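Local structure of acetyltransferase PA1377 (Pseudomonas aeruginosa, 2VI7) at residues A[87-92]-A[121-126]; A[143-148]-A[161-166]. The protein is a putative acetyltransferase of the GNAT (GCN5-related) family, which probably transfers an acetyl group to an amine. All blocks are in the same frame, centred on the assembly; numbering follows the deposited sequence.

Contact 1 (A[87-92]-A[121-126])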
loop_
_atom_site.group_PDB
_atom_site.type_symbol
_atom_site.label_atom_id
_atom_site.label_comp_id
_atom_site.label_asym_id
_atom_site.label_seq_id
_atom_site.Cartn_x
_atom_site.Cartn_y
_atom_site.Cartn_z
ATOM N N GLY A 87 -0.918 7.173 -8.427
ATOM C CA GLY A 87 -2.260 6.861 -7.990
ATOM C C GLY A 87 -2.401 5.359 -8.055
ATOM O O GLY A 87 -1.619 4.693 -8.734
ATOM N N SER A 88 -3.386 4.815 -7.352
ATOM C CA SER A 88 -3.599 3.377 -7.352
ATOM C C SER A 88 -5.030 3.015 -7.665
ATOM O O SER A 88 -5.950 3.724 -7.290
ATOM C CB SER A 88 -3.237 2.788 -5.991
ATOM O OG SER A 88 -3.562 1.406 -5.940
ATOM N N ILE A 89 -5.210 1.910 -8.375
ATOM C CA ILE A 89 -6.549 1.438 -8.687
ATOM C C ILE A 89 -6.732 0.060 -8.028
ATOM O O ILE A 89 -7.589 -0.719 -8.429
ATOM C CB ILE A 89 -6.815 1.342 -10.227
ATOM C CG1 ILE A 89 -5.908 0.293 -10.869
ATOM C CG2 ILE A 89 -6.609 2.706 -10.876
ATOM C CD1 ILE A 89 -6.249 -0.000 -12.318
ATOM N N GLY A 90 -5.913 -0.216 -7.011
ATOM C CA GLY A 90 -5.979 -1.467 -6.270
ATOM C C GLY A 90 -5.898 -2.731 -7.098
ATOM O O GLY A 90 -5.007 -2.866 -7.929
ATOM N N MET A 91 -6.813 -3.669 -6.856
ATOM C CA MET A 91 -6.849 -4.934 -7.599
ATOM C C MET A 91 -7.506 -4.683 -8.953
ATOM O O MET A 91 -7.774 -5.604 -9.735
ATOM C CB MET A 91 -7.630 -5.996 -6.824
ATOM C CG MET A 91 -6.916 -6.555 -5.605
ATOM S SD MET A 91 -5.591 -7.719 -5.993
ATOM C CE MET A 91 -6.314 -8.694 -7.298
ATOM N N GLY A 92 -7.771 -3.408 -9.208
ATOM C CA GLY A 92 -8.358 -3.005 -10.466
ATOM C C GLY A 92 -9.864 -2.935 -10.599
ATOM O O GLY A 92 -10.600 -2.537 -9.696
ATOM N N ARG A 121 1.772 10.744 -13.018
ATOM C CA ARG A 121 2.871 10.169 -13.787
ATOM C C ARG A 121 2.884 8.644 -13.689
ATOM O O ARG A 121 3.420 7.965 -14.553
ATOM C CB ARG A 121 4.207 10.702 -13.262
ATOM C CG ARG A 121 5.444 10.192 -13.987
ATOM C CD ARG A 121 6.670 10.521 -13.154
ATOM N NE ARG A 121 7.946 10.204 -13.796
ATOM C CZ ARG A 121 8.548 10.975 -14.700
ATOM N NH1 ARG A 121 7.985 12.114 -15.085
ATOM N NH2 ARG A 121 9.739 10.632 -15.186
ATOM N N ARG A 122 2.269 8.109 -12.644
ATOM C CA ARG A 122 2.287 6.675 -12.412
ATOM C C ARG A 122 0.974 6.161 -11.844
ATOM O O ARG A 122 0.428 6.742 -10.911
ATOM C CB ARG A 122 3.428 6.378 -11.436
ATOM C CG ARG A 122 3.610 4.946 -11.015
ATOM C CD ARG A 122 4.659 4.866 -9.920
ATOM N NE ARG A 122 4.648 3.550 -9.291
ATOM C CZ ARG A 122 5.224 2.471 -9.808
ATOM N NH1 ARG A 122 5.876 2.556 -10.956
ATOM N NH2 ARG A 122 5.108 1.297 -9.206
ATOM N N VAL A 123 0.463 5.077 -12.415
ATOM C CA VAL A 123 -0.764 4.467 -11.918
ATOM C C VAL A 123 -0.395 3.020 -11.617
ATOM O O VAL A 123 0.213 2.344 -12.448
ATOM C CB VAL A 123 -1.904 4.526 -12.945
ATOM C CG1 VAL A 123 -3.173 3.940 -12.345
ATOM C CG2 VAL A 123 -2.151 5.954 -13.359
ATOM N N GLU A 124 -0.761 2.563 -10.423
ATOM C CA GLU A 124 -0.424 1.226 -9.954
ATOM C C GLU A 124 -1.617 0.310 -9.708
ATOM O O GLU A 124 -2.706 0.757 -9.360
ATOM C CB GLU A 124 0.380 1.361 -8.663
ATOM C CG GLU A 124 1.337 2.543 -8.686
ATOM C CD GLU A 124 1.802 2.960 -7.306
ATOM O OE1 GLU A 124 0.982 2.901 -6.367
ATOM O OE2 GLU A 124 2.978 3.365 -7.161
ATOM N N LEU A 125 -1.396 -0.987 -9.888
ATOM C CA LEU A 125 -2.439 -1.981 -9.670
ATOM C C LEU A 125 -1.817 -3.339 -9.406
ATOM O O LEU A 125 -0.623 -3.532 -9.605
ATOM C CB LEU A 125 -3.364 -2.072 -10.895
ATOM C CG LEU A 125 -2.856 -2.702 -12.205
ATOM C CD1 LEU A 125 -2.672 -4.199 -12.049
ATOM C CD2 LEU A 125 -3.869 -2.432 -13.303
ATOM N N THR A 126 -2.628 -4.276 -8.930
ATOM C CA THR A 126 -2.162 -5.636 -8.688
ATOM C C THR A 126 -3.266 -6.474 -9.296
ATOM O O THR A 126 -4.416 -6.062 -9.314
ATOM C CB THR A 126 -2.023 -5.978 -7.172
ATOM O OG1 THR A 126 -3.275 -5.764 -6.512
ATOM C CG2 THR A 126 -0.934 -5.140 -6.517
#
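Glu-124 O is gripped twice by the segment opposite: Ile-89 N donates a nearly straight bond of 2.9 Å (N-H...O 168°), nearly along the C=O axis, and Ser-88 CA approaches the same Glu-124 O at 3.4 Å in a CA-H...O contact. Gly-87 extends this parallel pairing, its N donating to Arg-122 O and its O accepting from Glu-124 N. Beyond Ser-88 the chain turns, with Gly-92 N bonded to Ile-89 O in a type II' turn, and Ser-88 OG accepts from Gly-90 N in an ST turn. Pairing resumes one residue late, at Gly-90 O, which receives Thr-126 N at 2.9 Å. Ile-89 lies side by side with Leu-125; its CG1, set between the backbone N and carbonyl carbon (chi1 65°), presses on Leu-125 CB at a tight 3.5 Å, while its CG2 meets Val-123 CG1 at 3.9 Å. Leu-107 and Ala-114 of helix 102-117 pack on this apolar face. Further along, Met-91 is bent at chi2 (-75°), and its SD lies 3.1 Å from Thr-126 OG1. On the face of Ser-88 and Glu-124, Arg-122 NE meets the anti lone pair of Glu-124 OE2 in the guanidinium plane at 2.7 Å, an oxygen that also pairs with Arg-83. The interrupted parallel pair, joined by a helix in a beta-alpha-beta unit, is characteristic of the GNAT fold, whose central strands part to receive acetyl-CoA.

Contact 2 (A[143-148]-A[161-166]). With SO4 (sulfate ion), chain E.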
loop_
_atom_site.group_PDB
_atom_site.type_symbol
_atom_site.label_atom_id
_atom_site.label_comp_id
_atom_site.label_asym_id
_atom_site.label_seq_id
_atom_site.Cartn_x
_atom_site.Cartn_y
_atom_site.Cartn_z
ATOM N N PHE A 143 -0.300 -0.842 -19.007
ATOM C CA PHE A 143 0.298 -1.320 -17.763
ATOM C C PHE A 143 1.314 -2.408 -18.068
ATOM O O PHE A 143 1.097 -3.261 -18.927
ATOM C CB PHE A 143 -0.747 -1.894 -16.802
ATOM C CG PHE A 143 -1.609 -0.859 -16.144
ATOM C CD1 PHE A 143 -2.707 -0.323 -16.811
ATOM C CD2 PHE A 143 -1.329 -0.423 -14.848
ATOM C CE1 PHE A 143 -3.522 0.634 -16.199
ATOM C CE2 PHE A 143 -2.138 0.536 -14.226
ATOM C CZ PHE A 143 -3.242 1.068 -14.906
ATOM N N GLU A 144 2.430 -2.373 -17.359
ATOM C CA GLU A 144 3.453 -3.370 -17.546
ATOM C C GLU A 144 3.694 -4.020 -16.204
ATOM O O GLU A 144 3.558 -3.375 -15.171
ATOM C CB GLU A 144 4.742 -2.734 -18.028
ATOM C CG GLU A 144 4.680 -2.139 -19.408
ATOM C CD GLU A 144 6.012 -1.511 -19.799
ATOM O OE1 GLU A 144 7.017 -2.252 -19.933
ATOM O OE2 GLU A 144 6.051 -0.273 -19.957
ATOM N N THR A 145 4.049 -5.300 -16.224
ATOM C CA THR A 145 4.323 -6.034 -15.002
ATOM C C THR A 145 5.642 -5.559 -14.412
ATOM O O THR A 145 6.662 -5.511 -15.103
ATOM C CB THR A 145 4.419 -7.547 -15.271
ATOM O OG1 THR A 145 3.154 -8.030 -15.735
ATOM C CG2 THR A 145 4.819 -8.295 -13.998
ATOM N N GLU A 146 5.612 -5.207 -13.132
ATOM C CA GLU A 146 6.795 -4.734 -12.437
ATOM C C GLU A 146 7.291 -5.755 -11.430
ATOM O O GLU A 146 8.434 -5.695 -10.988
ATOM C CB GLU A 146 6.499 -3.416 -11.728
ATOM C CG GLU A 146 6.518 -2.214 -12.650
ATOM C CD GLU A 146 6.473 -0.905 -11.893
ATOM O OE1 GLU A 146 6.929 0.119 -12.452
ATOM O OE2 GLU A 146 5.975 -0.899 -10.747
ATOM N N GLY A 147 6.434 -6.696 -11.067
ATOM C CA GLY A 147 6.842 -7.700 -10.112
ATOM C C GLY A 147 5.771 -8.733 -9.881
ATOM O O GLY A 147 4.629 -8.546 -10.286
ATOM N N GLU A 148 6.156 -9.828 -9.236
ATOM C CA GLU A 148 5.255 -10.926 -8.913
ATOM C C GLU A 148 5.352 -11.150 -7.408
ATOM O O GLU A 148 6.427 -11.457 -6.882
ATOM C CB GLU A 148 5.666 -12.187 -9.669
ATOM C CG GLU A 148 4.747 -13.370 -9.423
ATOM C CD GLU A 148 4.953 -14.493 -10.423
ATOM O OE1 GLU A 148 4.195 -15.486 -10.365
ATOM O OE2 GLU A 148 5.871 -14.375 -11.264
ATOM N N ASP A 161 -0.873 -15.656 -5.872
ATOM C CA ASP A 161 0.082 -14.617 -6.226
ATOM C C ASP A 161 -0.579 -13.549 -7.089
ATOM O O ASP A 161 -1.665 -13.749 -7.622
ATOM C CB ASP A 161 1.269 -15.217 -6.993
ATOM C CG ASP A 161 1.837 -16.466 -6.330
ATOM O OD1 ASP A 161 1.921 -16.509 -5.083
ATOM O OD2 ASP A 161 2.218 -17.404 -7.065
ATOM N N VAL A 162 0.076 -12.403 -7.201
ATOM C CA VAL A 162 -0.426 -11.325 -8.032
ATOM C C VAL A 162 0.737 -10.710 -8.773
ATOM O O VAL A 162 1.892 -10.870 -8.392
ATOM C CB VAL A 162 -1.092 -10.167 -7.217
ATOM C CG1 VAL A 162 -2.205 -10.701 -6.340
ATOM C CG2 VAL A 162 -0.041 -9.416 -6.402
ATOM N N TYR A 163 0.412 -10.025 -9.856
ATOM C CA TYR A 163 1.402 -9.298 -10.624
ATOM C C TYR A 163 1.217 -7.848 -10.186
ATOM O O TYR A 163 0.091 -7.353 -10.087
ATOM C CB TYR A 163 1.137 -9.414 -12.127
ATOM C CG TYR A 163 1.575 -10.726 -12.721
ATOM C CD1 TYR A 163 0.745 -11.445 -13.573
ATOM C CD2 TYR A 163 2.828 -11.249 -12.435
ATOM C CE1 TYR A 163 1.161 -12.660 -14.124
ATOM C CE2 TYR A 163 3.251 -12.461 -12.979
ATOM C CZ TYR A 163 2.412 -13.162 -13.820
ATOM O OH TYR A 163 2.834 -14.372 -14.333
ATOM N N SER A 164 2.320 -7.188 -9.879
ATOM C CA SER A 164 2.284 -5.789 -9.493
ATOM C C SER A 164 2.539 -5.048 -10.803
ATOM O O SER A 164 3.595 -5.212 -11.398
ATOM C CB SER A 164 3.398 -5.498 -8.495
ATOM O OG SER A 164 3.298 -4.170 -8.026
ATOM N N MET A 165 1.572 -4.258 -11.264
ATOM C CA MET A 165 1.729 -3.532 -12.516
ATOM C C MET A 165 1.681 -2.020 -12.365
ATOM O O MET A 165 1.140 -1.488 -11.406
ATOM C CB MET A 165 0.665 -3.968 -13.511
ATOM C CG MET A 165 0.663 -5.464 -13.802
ATOM S SD MET A 165 -0.638 -5.886 -14.951
ATOM C CE MET A 165 0.231 -5.715 -16.503
ATOM N N ALA A 166 2.268 -1.329 -13.329
ATOM C CA ALA A 166 2.296 0.117 -13.313
ATOM C C ALA A 166 2.234 0.630 -14.737
ATOM O O ALA A 166 2.744 -0.004 -15.654
ATOM C CB ALA A 166 3.568 0.611 -12.635
HETATM S S SO4 E . 4.214 -7.257 -19.323
HETATM O O1 SO4 E . 3.017 -7.408 -18.481
HETATM O O2 SO4 E . 5.077 -6.182 -18.792
HETATM O O3 SO4 E . 4.982 -8.529 -19.346
HETATM O O4 SO4 E . 3.753 -6.891 -20.667
HETATM O O HOH W 1 5.321 1.021 -17.175
HETATM O O HOH W 2 3.807 -2.174 -9.535
#
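Antiparallel backbone bonds join Glu-144 to Ala-166 in both directions, and Ser-164 N donates to Gly-147 O. Ser-164 O takes two donors on the other strand, Glu-146 N at 2.7 Å and, weakly, Gly-147 N at 3.2 Å: a classic beta bulge. Among the apolar contacts, Met-165 bends at chi3 (90°) and brings CE to Phe-143 CB at 4.0 Å, and Thr-145 CG2 approaches Tyr-163 CD2 at 3.9 Å. Glu-148 runs beside Tyr-163, pointing the same way, with OE2 at the ring edge 3.7 Å from CE2. The Ala-166 methyl meets the Glu-146 carboxylate, its CB about equally far from CD, OE1 and OE2. Water joins Glu-146 OE2 to Ser-164 OG, and a second water joins Glu-144 OE2 to Ala-166 O. A sulfate, probably from the crystallisation liquor, takes bonds from Thr-145 N (2.9 Å to O2) and Thr-145 OG1 (2.8 Å to O1), as well as from Arg-139. Glu-146 also has charged and polar partners beyond the pair: OE2 forms a salt bridge with Arg-122, and OE1 accepts from Arg-150 N of the second subunit. The bulged residue thus places an acid where the sheet meets its dimer partner, its charge probably balanced by Arg-122.

In the fold
From the N terminus, strand 86-95 leads into helix 102-117, and the chain returns at 121-126 to close contact 1, a beta-alpha-beta crossover that sets the two strands parallel in the middle of the sheet. Only then does helix 132-140 carry it to 143-148, and the reversal through 149-160 brings back 161-166, so that contact 2 closes a much shorter loop. The two are in series, neither enclosing the other. They meet because strand 158-168 lies between 122-128 and 144-152: Leu-125 O probably accepts from Met-165 N, and the Phe-143 ring packs against Val-123. Together they tie the central beta-alpha-beta unit to the C-terminal strands, and both touch the second subunit.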